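Local coordinates for 3-carboxy-cis,cis-muconate cycloisomerase (Pseudomonas putida, PDB 1RE5), which is a cycloisomerase of the largely helical fumarase/aspartase superfamily and assembles as four copies of one chain, at residues 37-40 and 44-47; 50-55 and 94-99; 113-118 and 217-222; 156-161 and 428-433; 160-165 and 346-351. All coordinates share one frame; numbering follows the deposited sequence.

How the interactions relate
The five contacts fall into two groups on opposite sides of the centre of the elongated helical chain. Interactions 1 and 2 lie about 10 Å apart (centres) and touch, notably through the salt bridge from Arg37 NE to Glu54 OE2 (2.8 Å). Interaction 3 stands about 20 Å from interaction 1, centre to centre, on the same side. Interactions 4 and 5 share Val160 and Thr161, with centres about 14 Å apart, whereas the centres of interactions 1 and 4 are about 69 Å apart. Interactions 2 to 5 also reach a second subunit. The 2,3-dihydroxy-1,4-dithiobutane pocket uses residues of helix 286-307, none of which belongs to any of these contacts.

Interaction 1 (37-40 and 44-47); sequences RAEA and LVPH
Leu44 is tied back to Glu39 by the one backbone hydrogen bond of this contact: Leu44 N donates to Glu39 O over 2.9 Å, with an angle of 158° at the hydrogen. Because the donor lies five positions beyond the acceptor, as in a pi-turn, the chain curls back on the last turn of the helix as it leaves it. A weaker polar approach follows one residue on, where Ala40 CA sets its C-H against Val45 O at 3.3 Å.

The setting is a helix-loop-helix connection. Segment 37-40 closes helix 21-40, segment 44-47 leads into helix 47-56, and Pro46 holds the N-cap position of that second helix.

Apolar contacts fill in around these bonds. The CB atoms of Glu39 and Leu44 lie alongside each other at 4.0 Å, and Val45 CG2 also comes to Glu39 CB, at 4.2 Å. Glu39 thus contributes the root of its side chain, while the rest, extended beyond CG, runs past Val209 of helix 206-217 and Leu102. Ala40 CB meets Val45 CB at 4.4 Å. With CG of His47 beside its backbone N (chi1 -71°), the imidazole swings back over the helix end, and Ala40 CB lies 4.2 Å above one ring face, offset toward the rim near CE1. The neighbouring helix 206-217 covers another side, where Ala38 rests on Ala212 and Leu213. Tyr99, from the loop after helix 78-92, packs on Val45 and Pro46.

Interaction 2 (50-55 and 94-99); sequences VAAIEA and PEAERY
Tyr99 and Ala96, both of which face helix 47-56, are joined by a backbone hydrogen bond from Tyr99 N to Ala96 O of 3.0 Å. It closes a turn with Glu97 and Arg98 at its corners, their backbone angles close to those of a type I beta turn. This turn lies in the connection between helices 78-92 and 106-142, and it is laid against the side of helix 47-56, in the all-helical region at one end of the elongated subunit.

Between the two segments themselves there is no hydrogen bond, and the contact is made by carbon alone. Ala52 CB and Ala96 CB point at each other, methyl to methyl, at 3.9 Å. Such small side chains let the backbones come close, with 6.8 Å between the CA atoms of Ala52 and Ala96. Ile53 adds a lighter touch: its CD1 stands 4.4 Å from Tyr99 C, at the end of a chain extended at chi2 (172°).

Ile89 of helix 78-92 packs on both Ile53 and Ala96. The Tyr99 ring leads away from segment 50-55, packing on Ala49 of the same helix, and its OH makes a weak hydrogen bond to Arg381 of a second subunit. Arg98 CG lies over one face of that ring, 3.6 Å above its plane and displaced toward the rim.

Interaction 3 (113-118 and 217-222); sequences GLVLQL and LKLTLP
Leu219 spreads its two methyls over two residues of helix 106-142, and this fork forms the tight side of the contact. Its CD2 meets Val115 CG1 at 4.0 Å, and its CD1 meets Leu116 CD2 at 4.1 Å. Leu116 is forked in turn: while CD2 goes to Leu219, CD1 touches Leu217 CD2, also at 4.1 Å, with these two side chains crossing at about a right angle. The methyls therefore alternate between the segments like an interlocking row. Leu116 leaves the helix with CG beside its backbone N (chi1 -70°) and an extended chi2, which carries both methyls toward the facing chain although its CB does not point there.

The opposite character appears in the backbone and in the residues between the leucines. No hydrogen bond crosses, and the nearest CA atoms, those of Leu116 and Leu217, are 8.3 Å apart. Lys218, the first residue beyond helix 206-217, has positive phi and completes a Schellman motif; it is exposed, as is Thr220, and neither takes part.

Helix 206-217 thus gives way here to a chain that runs past helix 106-142. Arg119 of that helix donates through NH2 to Leu217 O and Lys218 O, and Thr220 pairs by backbone bonds with Leu188 and Leu190. On another side of helix 106-142, Leu114 and Leu118 pack against Leu233 of helix 231-257.

Interaction 4 (156-161 and 428-433); sequences HATPVT and AHYLGQ
Thr158 and Pro159 meet the edge of the Tyr430 ring at the point where the chain turns a corner between two strands. Tyr430 shows how one side chain can serve several partners along its length. Its CG lies roughly anti to the backbone N (chi1 -154°), so that the side chain leaves CB toward the strand corner. CD2 comes first, 4.0 Å from Pro159 CD and 4.2 Å from Thr158 CG2. One atom further, CE2 touches the same Thr158 methyl at 3.7 Å. This methyl approaches in the plane of the ring, at its edge, not over a face. Finally, the phenol OH passes beyond the contact to a hydrogen bond with Glu369 OE2 of helix 368-378.

The proline ring also covers the backbone of Tyr430, with Pro159 CB 3.7 Å from Tyr430 O. The same CB lies 3.9 Å from Leu431 CD1. The contact thereby joins strand 159-161, within this chain an outer strand of a three-stranded antiparallel sheet, to the loop that leads into helix 434-449, near the C-terminus.

Thr158 OG1 is bonded to Ser196 OG of a second subunit, leaving its CG2 for Tyr430. Between the two segments the chemistry is thus that of van der Waals packing, with hydroxyls at its borders directed to other partners; this implies a seam whose fit depends on shape, while directional bonds tie it to helix 368-378 and to the neighbouring subunit.

Interaction 5 (160-165 and 346-351); sequences VTLGMK and EGMEVD
Leu162 and Val350 keep their CA atoms 9.2 Å apart, a separation that only side chains bridge. The contact sets a strand-to-helix junction against a helix-to-strand one: Leu162 opens helix 162-187 directly after strand 159-161, and Val350 lies in strand 349-350, shortly after helix 319-347. Strand 349-350 pairs antiparallel with strand 265-266, Glu349 bonding to Phe266 through the backbone.

Leu162 and Val350 reach toward each other, tip to tip. With CG of Leu162 anti to its backbone N (chi1 177°), the side chain stands out from the first helical turn and presents CD2. This methyl makes the closest contacts on its side. Val350 receives it between its two branches, CG2 at 3.6 Å and CG1 at 4.1 Å from Leu162 CD2. Met348, two residues earlier and pointing the same way, brings in its terminal methyl.

No hydrogen bond joins the segments. Met355 of helix 352-359 packs on both Leu162 and Val350, and so does His143, while Leu148 of strand 147-152 also covers Leu162. Asp351 caps that same helix 352-359 through OD1 to Arg354 N, and Lys165 NZ forms a salt bridge with Glu314 of a second subunit. Within the cluster, Met348 CE stands 4.2 Å from Leu162 CD2 and 4.0 Å from Val350 CG2, three methyl groups in mutual contact.

Interaction 1 (37-40 and 44-47)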
# COMPACT_ATOMS: atom_id res chain seq x y z
N ARG D 37 -38.86 17.40 2.01
CA ARG D 37 -39.91 16.90 1.13
C ARG D 37 -40.49 15.59 1.68
O ARG D 37 -41.71 15.43 1.79
CB ARG D 37 -39.30 16.66 -0.25
CG ARG D 37 -40.22 16.90 -1.43
CD ARG D 37 -39.44 16.71 -2.72
NE ARG D 37 -38.26 17.58 -2.77
CZ ARG D 37 -37.10 17.24 -3.33
NH1 ARG D 37 -36.93 16.05 -3.89
NH2 ARG D 37 -36.09 18.11 -3.34
N ALA D 38 -39.62 14.66 2.05
CA ALA D 38 -40.07 13.36 2.55
C ALA D 38 -40.75 13.44 3.90
O ALA D 38 -41.67 12.68 4.18
CB ALA D 38 -38.89 12.38 2.61
N GLU D 39 -40.29 14.34 4.76
CA GLU D 39 -40.88 14.44 6.08
C GLU D 39 -42.20 15.20 6.03
O GLU D 39 -43.09 14.99 6.86
CB GLU D 39 -39.89 15.12 7.04
CG GLU D 39 -38.60 14.33 7.19
CD GLU D 39 -37.66 14.91 8.22
OE1 GLU D 39 -37.34 16.12 8.12
OE2 GLU D 39 -37.24 14.16 9.12
N ALA D 40 -42.34 16.08 5.03
CA ALA D 40 -43.56 16.85 4.87
C ALA D 40 -44.70 15.88 4.56
O ALA D 40 -45.78 15.95 5.15
CB ALA D 40 -43.41 17.85 3.74
N LEU D 44 -44.54 15.87 9.16
CA LEU D 44 -43.59 16.36 10.15
C LEU D 44 -43.14 17.78 9.83
O LEU D 44 -42.59 18.48 10.68
CB LEU D 44 -42.37 15.44 10.22
CG LEU D 44 -42.45 14.25 11.16
CD1 LEU D 44 -42.63 14.76 12.58
CD2 LEU D 44 -43.58 13.32 10.77
N VAL D 45 -43.37 18.21 8.59
CA VAL D 45 -42.96 19.55 8.17
C VAL D 45 -44.01 20.24 7.29
O VAL D 45 -44.54 19.65 6.34
CB VAL D 45 -41.61 19.51 7.40
CG1 VAL D 45 -41.29 20.88 6.77
CG2 VAL D 45 -40.49 19.11 8.34
N PRO D 46 -44.31 21.52 7.60
CA PRO D 46 -45.28 22.30 6.83
C PRO D 46 -44.80 22.52 5.41
O PRO D 46 -43.69 23.02 5.19
CB PRO D 46 -45.37 23.61 7.62
CG PRO D 46 -43.98 23.74 8.19
CD PRO D 46 -43.71 22.34 8.67
N HIS D 47 -45.64 22.15 4.44
CA HIS D 47 -45.32 22.30 3.02
C HIS D 47 -44.75 23.67 2.64
O HIS D 47 -44.04 23.80 1.65
CB HIS D 47 -46.57 22.01 2.19
CG HIS D 47 -46.96 20.57 2.19
ND1 HIS D 47 -46.45 19.67 1.28
CD2 HIS D 47 -47.76 19.86 3.02
CE1 HIS D 47 -46.93 18.46 1.55
NE2 HIS D 47 -47.73 18.55 2.60

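Interaction 2 (50-55 and 94-99)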
# COMPACT_ATOMS: atom_id res chain seq x y z
N VAL D 50 -41.02 23.42 3.10
CA VAL D 50 -40.41 22.61 2.05
C VAL D 50 -39.95 23.50 0.91
O VAL D 50 -38.84 23.34 0.40
CB VAL D 50 -41.41 21.58 1.50
CG1 VAL D 50 -40.75 20.74 0.41
CG2 VAL D 50 -41.92 20.70 2.63
N ALA D 51 -40.81 24.43 0.53
CA ALA D 51 -40.49 25.35 -0.56
C ALA D 51 -39.34 26.29 -0.17
O ALA D 51 -38.48 26.58 -0.99
CB ALA D 51 -41.73 26.16 -0.92
N ALA D 52 -39.34 26.76 1.07
CA ALA D 52 -38.29 27.66 1.56
C ALA D 52 -36.93 26.98 1.51
O ALA D 52 -35.95 27.56 1.02
CB ALA D 52 -38.60 28.10 2.98
N ILE D 53 -36.88 25.76 2.03
CA ILE D 53 -35.66 24.97 2.06
C ILE D 53 -35.10 24.70 0.66
O ILE D 53 -33.94 25.01 0.39
CB ILE D 53 -35.92 23.64 2.79
CG1 ILE D 53 -36.20 23.93 4.27
CG2 ILE D 53 -34.74 22.69 2.62
CD1 ILE D 53 -36.66 22.72 5.06
N GLU D 54 -35.92 24.15 -0.23
CA GLU D 54 -35.48 23.85 -1.59
C GLU D 54 -34.87 25.07 -2.28
O GLU D 54 -33.93 24.94 -3.07
CB GLU D 54 -36.63 23.34 -2.44
CG GLU D 54 -37.23 22.05 -1.94
CD GLU D 54 -38.32 21.52 -2.86
OE1 GLU D 54 -39.27 22.27 -3.17
OE2 GLU D 54 -38.22 20.34 -3.27
N ALA D 55 -35.39 26.25 -1.97
CA ALA D 55 -34.90 27.49 -2.56
C ALA D 55 -33.48 27.79 -2.12
O ALA D 55 -32.72 28.45 -2.82
CB ALA D 55 -35.82 28.64 -2.18
N PRO D 94 -38.21 32.79 8.20
CA PRO D 94 -37.63 32.57 9.52
C PRO D 94 -38.14 31.36 10.30
O PRO D 94 -37.37 30.68 10.98
CB PRO D 94 -37.93 33.88 10.26
CG PRO D 94 -37.87 34.88 9.17
CD PRO D 94 -38.62 34.20 8.05
N GLU D 95 -39.44 31.08 10.20
CA GLU D 95 -40.03 29.96 10.92
C GLU D 95 -39.88 28.62 10.21
O GLU D 95 -40.43 27.60 10.65
CB GLU D 95 -41.51 30.22 11.24
CG GLU D 95 -42.44 30.34 10.04
CD GLU D 95 -42.17 31.57 9.19
OE1 GLU D 95 -41.71 32.60 9.74
OE2 GLU D 95 -42.44 31.51 7.97
N ALA D 96 -39.14 28.61 9.10
CA ALA D 96 -38.90 27.39 8.35
C ALA D 96 -37.58 26.80 8.84
O ALA D 96 -37.36 25.59 8.77
CB ALA D 96 -38.83 27.69 6.86
N GLU D 97 -36.72 27.67 9.36
CA GLU D 97 -35.40 27.28 9.87
C GLU D 97 -35.36 26.08 10.81
O GLU D 97 -34.40 25.32 10.79
CB GLU D 97 -34.74 28.47 10.58
CG GLU D 97 -33.33 28.19 11.07
CD GLU D 97 -32.70 29.38 11.79
OE1 GLU D 97 -32.78 30.51 11.26
OE2 GLU D 97 -32.13 29.19 12.88
N ARG D 98 -36.38 25.92 11.64
CA ARG D 98 -36.41 24.82 12.60
C ARG D 98 -36.68 23.43 12.02
O ARG D 98 -36.63 22.43 12.75
CB ARG D 98 -37.45 25.11 13.69
CG ARG D 98 -38.90 24.91 13.25
CD ARG D 98 -39.87 25.53 14.23
NE ARG D 98 -39.88 26.99 14.13
CZ ARG D 98 -40.62 27.78 14.90
NH1 ARG D 98 -41.42 27.26 15.83
NH2 ARG D 98 -40.58 29.10 14.74
N TYR D 99 -36.95 23.35 10.72
CA TYR D 99 -37.26 22.07 10.09
C TYR D 99 -36.12 21.46 9.26
O TYR D 99 -36.17 20.28 8.88
CB TYR D 99 -38.50 22.21 9.21
CG TYR D 99 -39.76 22.54 9.97
CD1 TYR D 99 -40.26 23.85 10.01
CD2 TYR D 99 -40.45 21.55 10.67
CE1 TYR D 99 -41.42 24.16 10.72
CE2 TYR D 99 -41.61 21.84 11.38
CZ TYR D 99 -42.09 23.14 11.41
OH TYR D 99 -43.25 23.41 12.11

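Interaction 3 (113-118 and 217-222)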
# COMPACT_ATOMS: atom_id res chain seq x y z
N GLY D 113 -24.84 12.30 0.31
CA GLY D 113 -24.39 13.27 -0.68
C GLY D 113 -23.32 12.63 -1.55
O GLY D 113 -23.30 12.81 -2.77
N LEU D 114 -22.43 11.87 -0.91
CA LEU D 114 -21.34 11.16 -1.59
C LEU D 114 -21.94 10.15 -2.57
O LEU D 114 -21.56 10.11 -3.74
CB LEU D 114 -20.46 10.41 -0.57
CG LEU D 114 -19.00 10.00 -0.88
CD1 LEU D 114 -18.69 8.72 -0.11
CD2 LEU D 114 -18.78 9.77 -2.36
N VAL D 115 -22.87 9.34 -2.08
CA VAL D 115 -23.50 8.35 -2.93
C VAL D 115 -24.09 9.01 -4.16
O VAL D 115 -24.03 8.45 -5.25
CB VAL D 115 -24.60 7.56 -2.19
CG1 VAL D 115 -25.35 6.68 -3.18
CG2 VAL D 115 -23.97 6.68 -1.11
N LEU D 116 -24.65 10.20 -3.99
CA LEU D 116 -25.20 10.88 -5.15
C LEU D 116 -24.07 11.20 -6.12
O LEU D 116 -24.21 11.00 -7.33
CB LEU D 116 -25.94 12.17 -4.74
CG LEU D 116 -27.26 11.94 -3.98
CD1 LEU D 116 -27.90 13.28 -3.66
CD2 LEU D 116 -28.21 11.07 -4.80
N GLN D 117 -22.94 11.68 -5.60
CA GLN D 117 -21.80 12.00 -6.46
C GLN D 117 -21.29 10.73 -7.11
O GLN D 117 -20.92 10.71 -8.28
CB GLN D 117 -20.68 12.66 -5.67
CG GLN D 117 -21.09 13.94 -5.01
CD GLN D 117 -19.95 14.59 -4.27
OE1 GLN D 117 -19.06 15.19 -4.87
NE2 GLN D 117 -19.96 14.47 -2.95
N LEU D 118 -21.26 9.65 -6.34
CA LEU D 118 -20.78 8.39 -6.87
C LEU D 118 -21.67 7.91 -8.01
O LEU D 118 -21.18 7.35 -8.99
CB LEU D 118 -20.73 7.34 -5.76
CG LEU D 118 -19.63 7.58 -4.73
CD1 LEU D 118 -19.60 6.41 -3.75
CD2 LEU D 118 -18.27 7.71 -5.43
N LEU D 217 -34.81 10.51 -3.75
CA LEU D 217 -33.47 10.57 -4.32
C LEU D 217 -33.22 9.46 -5.33
O LEU D 217 -32.15 9.39 -5.92
CB LEU D 217 -32.44 10.49 -3.20
CG LEU D 217 -32.42 11.66 -2.22
CD1 LEU D 217 -31.60 11.30 -1.00
CD2 LEU D 217 -31.87 12.92 -2.91
N LYS D 218 -34.20 8.60 -5.54
CA LYS D 218 -34.03 7.51 -6.47
C LYS D 218 -32.90 6.59 -6.03
O LYS D 218 -32.07 6.15 -6.84
CB LYS D 218 -33.75 8.05 -7.87
CG LYS D 218 -34.95 8.71 -8.53
CD LYS D 218 -34.65 9.04 -9.99
CE LYS D 218 -35.84 9.66 -10.71
NZ LYS D 218 -35.48 9.98 -12.13
N LEU D 219 -32.86 6.33 -4.73
CA LEU D 219 -31.86 5.45 -4.15
C LEU D 219 -32.59 4.33 -3.43
O LEU D 219 -33.71 4.51 -2.97
CB LEU D 219 -31.00 6.18 -3.13
CG LEU D 219 -30.09 7.30 -3.61
CD1 LEU D 219 -29.36 7.89 -2.41
CD2 LEU D 219 -29.10 6.76 -4.64
N THR D 220 -31.95 3.17 -3.33
CA THR D 220 -32.55 2.06 -2.63
C THR D 220 -32.39 2.28 -1.12
O THR D 220 -31.51 3.01 -0.67
CB THR D 220 -31.86 0.75 -3.00
OG1 THR D 220 -31.93 0.58 -4.42
CG2 THR D 220 -32.54 -0.44 -2.33
N LEU D 221 -33.27 1.66 -0.35
CA LEU D 221 -33.22 1.74 1.09
C LEU D 221 -32.49 0.46 1.51
O LEU D 221 -32.92 -0.65 1.18
CB LEU D 221 -34.64 1.76 1.65
CG LEU D 221 -34.74 1.99 3.16
CD1 LEU D 221 -34.24 3.37 3.47
CD2 LEU D 221 -36.18 1.83 3.62
N PRO D 222 -31.35 0.59 2.22
CA PRO D 222 -30.58 -0.59 2.66
C PRO D 222 -31.27 -1.33 3.80
O PRO D 222 -32.16 -0.78 4.44
CB PRO D 222 -29.26 0.03 3.11
CG PRO D 222 -29.71 1.33 3.71
CD PRO D 222 -30.71 1.84 2.68

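Interaction 4 (156-161 and 428-433)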
# COMPACT_ATOMS: atom_id res chain seq x y z
N HIS D 156 11.58 -12.89 -27.64
CA HIS D 156 10.74 -13.29 -28.76
C HIS D 156 10.21 -14.71 -28.56
O HIS D 156 10.90 -15.60 -28.08
CB HIS D 156 11.53 -13.19 -30.07
CG HIS D 156 11.55 -11.81 -30.65
ND1 HIS D 156 11.32 -10.68 -29.89
CD2 HIS D 156 11.76 -11.38 -31.91
CE1 HIS D 156 11.37 -9.61 -30.67
NE2 HIS D 156 11.64 -10.01 -31.90
N ALA D 157 8.94 -14.90 -28.93
CA ALA D 157 8.27 -16.18 -28.79
C ALA D 157 7.42 -16.38 -30.04
O ALA D 157 7.40 -15.52 -30.93
CB ALA D 157 7.38 -16.17 -27.56
N THR D 158 6.71 -17.50 -30.11
CA THR D 158 5.87 -17.80 -31.26
C THR D 158 4.93 -16.64 -31.56
O THR D 158 4.53 -15.90 -30.67
CB THR D 158 5.04 -19.06 -31.03
OG1 THR D 158 4.47 -19.01 -29.73
CG2 THR D 158 5.91 -20.30 -31.17
N PRO D 159 4.57 -16.49 -32.83
CA PRO D 159 3.69 -15.45 -33.34
C PRO D 159 2.40 -15.25 -32.58
O PRO D 159 1.86 -16.17 -31.95
CB PRO D 159 3.44 -15.88 -34.78
CG PRO D 159 4.68 -16.58 -35.14
CD PRO D 159 4.93 -17.43 -33.91
N VAL D 160 1.91 -14.02 -32.71
CA VAL D 160 0.70 -13.55 -32.08
C VAL D 160 0.12 -12.54 -33.09
O VAL D 160 0.75 -12.25 -34.10
CB VAL D 160 1.10 -12.90 -30.70
CG1 VAL D 160 0.46 -11.54 -30.51
CG2 VAL D 160 0.73 -13.86 -29.57
N THR D 161 -1.07 -12.02 -32.85
CA THR D 161 -1.68 -11.08 -33.77
C THR D 161 -1.95 -9.78 -32.99
O THR D 161 -2.15 -9.82 -31.78
CB THR D 161 -2.98 -11.70 -34.33
OG1 THR D 161 -3.15 -11.29 -35.68
CG2 THR D 161 -4.17 -11.25 -33.55
N ALA D 428 2.60 -15.90 -40.71
CA ALA D 428 1.18 -15.87 -40.99
C ALA D 428 0.51 -17.25 -40.88
O ALA D 428 -0.71 -17.35 -40.68
CB ALA D 428 0.95 -15.30 -42.37
N HIS D 429 1.30 -18.30 -40.99
CA HIS D 429 0.79 -19.67 -40.93
C HIS D 429 0.94 -20.35 -39.57
O HIS D 429 0.73 -21.55 -39.44
CB HIS D 429 1.47 -20.51 -42.01
CG HIS D 429 1.06 -20.14 -43.40
ND1 HIS D 429 -0.19 -20.41 -43.91
CD2 HIS D 429 1.71 -19.46 -44.37
CE1 HIS D 429 -0.30 -19.91 -45.13
NE2 HIS D 429 0.85 -19.32 -45.43
N TYR D 430 1.30 -19.58 -38.55
CA TYR D 430 1.45 -20.14 -37.22
C TYR D 430 0.81 -19.21 -36.21
O TYR D 430 1.39 -18.92 -35.17
CB TYR D 430 2.93 -20.35 -36.91
CG TYR D 430 3.19 -21.45 -35.91
CD1 TYR D 430 2.69 -22.73 -36.12
CD2 TYR D 430 3.95 -21.22 -34.76
CE1 TYR D 430 2.94 -23.77 -35.21
CE2 TYR D 430 4.21 -22.25 -33.84
CZ TYR D 430 3.70 -23.52 -34.08
OH TYR D 430 3.94 -24.54 -33.18
N LEU D 431 -0.39 -18.74 -36.53
CA LEU D 431 -1.13 -17.83 -35.68
C LEU D 431 -2.06 -18.54 -34.70
O LEU D 431 -2.75 -17.89 -33.92
CB LEU D 431 -1.93 -16.86 -36.55
CG LEU D 431 -1.21 -15.55 -36.88
CD1 LEU D 431 0.28 -15.77 -37.01
CD2 LEU D 431 -1.80 -14.94 -38.14
N GLY D 432 -2.07 -19.86 -34.73
CA GLY D 432 -2.93 -20.60 -33.82
C GLY D 432 -4.36 -20.10 -33.75
O GLY D 432 -5.00 -19.86 -34.78
N GLN D 433 -4.87 -19.91 -32.54
CA GLN D 433 -6.24 -19.45 -32.34
C GLN D 433 -6.40 -17.93 -32.31
O GLN D 433 -7.45 -17.41 -31.91
CB GLN D 433 -6.81 -20.05 -31.05
CG GLN D 433 -6.75 -21.57 -30.99
CD GLN D 433 -7.37 -22.21 -32.22
OE1 GLN D 433 -8.58 -22.08 -32.45
NE2 GLN D 433 -6.55 -22.89 -33.03

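Interaction 5 (160-165 and 346-351)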
# COMPACT_ATOMS: atom_id res chain seq x y z
N VAL D 160 1.91 -14.02 -32.71
CA VAL D 160 0.70 -13.55 -32.08
C VAL D 160 0.12 -12.54 -33.09
O VAL D 160 0.75 -12.25 -34.10
CB VAL D 160 1.10 -12.90 -30.70
CG1 VAL D 160 0.46 -11.54 -30.51
CG2 VAL D 160 0.73 -13.86 -29.57
N THR D 161 -1.07 -12.02 -32.85
CA THR D 161 -1.68 -11.08 -33.77
C THR D 161 -1.95 -9.78 -32.99
O THR D 161 -2.15 -9.82 -31.78
CB THR D 161 -2.98 -11.70 -34.33
OG1 THR D 161 -3.15 -11.29 -35.68
CG2 THR D 161 -4.17 -11.25 -33.55
N LEU D 162 -1.96 -8.63 -33.65
CA LEU D 162 -2.22 -7.40 -32.90
C LEU D 162 -3.63 -7.43 -32.35
O LEU D 162 -3.88 -6.97 -31.23
CB LEU D 162 -2.03 -6.13 -33.76
CG LEU D 162 -2.37 -4.80 -33.06
CD1 LEU D 162 -1.49 -4.64 -31.82
CD2 LEU D 162 -2.14 -3.63 -34.00
N GLY D 163 -4.56 -7.98 -33.14
CA GLY D 163 -5.94 -8.07 -32.72
C GLY D 163 -6.09 -8.93 -31.47
O GLY D 163 -6.92 -8.65 -30.60
N MET D 164 -5.28 -9.98 -31.38
CA MET D 164 -5.32 -10.87 -30.23
C MET D 164 -4.99 -10.05 -28.99
O MET D 164 -5.69 -10.12 -27.98
CB MET D 164 -4.31 -12.00 -30.40
CG MET D 164 -4.56 -13.19 -29.49
SD MET D 164 -3.15 -14.32 -29.35
CE MET D 164 -2.67 -14.42 -31.01
N LYS D 165 -3.93 -9.25 -29.07
CA LYS D 165 -3.52 -8.43 -27.95
C LYS D 165 -4.64 -7.48 -27.55
O LYS D 165 -5.05 -7.47 -26.40
CB LYS D 165 -2.25 -7.64 -28.27
CG LYS D 165 -1.01 -8.52 -28.56
CD LYS D 165 0.19 -7.68 -28.93
CE LYS D 165 0.82 -6.99 -27.73
NZ LYS D 165 1.51 -7.95 -26.83
N GLU D 346 -8.41 4.79 -30.33
CA GLU D 346 -9.01 5.09 -31.61
C GLU D 346 -8.06 5.69 -32.61
O GLU D 346 -8.38 5.77 -33.79
CB GLU D 346 -10.21 6.01 -31.43
CG GLU D 346 -9.85 7.46 -31.22
CD GLU D 346 -11.04 8.26 -30.75
OE1 GLU D 346 -12.14 8.08 -31.32
OE2 GLU D 346 -10.87 9.08 -29.82
N GLY D 347 -6.88 6.09 -32.16
CA GLY D 347 -5.97 6.70 -33.10
C GLY D 347 -4.58 6.12 -33.21
O GLY D 347 -3.73 6.74 -33.84
N MET D 348 -4.32 4.94 -32.66
CA MET D 348 -2.97 4.45 -32.77
C MET D 348 -2.59 4.04 -34.18
O MET D 348 -3.42 3.57 -34.94
CB MET D 348 -2.67 3.33 -31.76
CG MET D 348 -3.83 2.51 -31.35
SD MET D 348 -4.21 1.36 -32.61
CE MET D 348 -3.17 -0.03 -32.08
N GLU D 349 -1.32 4.29 -34.51
CA GLU D 349 -0.73 4.00 -35.81
C GLU D 349 -0.01 2.67 -35.79
O GLU D 349 0.83 2.43 -34.92
CB GLU D 349 0.28 5.08 -36.17
CG GLU D 349 -0.31 6.47 -36.35
CD GLU D 349 0.76 7.52 -36.51
OE1 GLU D 349 1.61 7.37 -37.41
OE2 GLU D 349 0.75 8.49 -35.72
N VAL D 350 -0.30 1.82 -36.77
CA VAL D 350 0.34 0.53 -36.84
C VAL D 350 1.31 0.45 -38.01
O VAL D 350 1.05 1.00 -39.07
CB VAL D 350 -0.71 -0.60 -36.97
CG1 VAL D 350 -0.03 -1.95 -37.05
CG2 VAL D 350 -1.67 -0.55 -35.78
N ASP D 351 2.44 -0.22 -37.79
CA ASP D 351 3.44 -0.41 -38.83
C ASP D 351 3.61 -1.93 -39.00
O ASP D 351 4.51 -2.55 -38.43
CB ASP D 351 4.78 0.21 -38.44
CG ASP D 351 5.80 0.18 -39.58
OD1 ASP D 351 5.68 -0.66 -40.50
OD2 ASP D 351 6.75 1.00 -39.54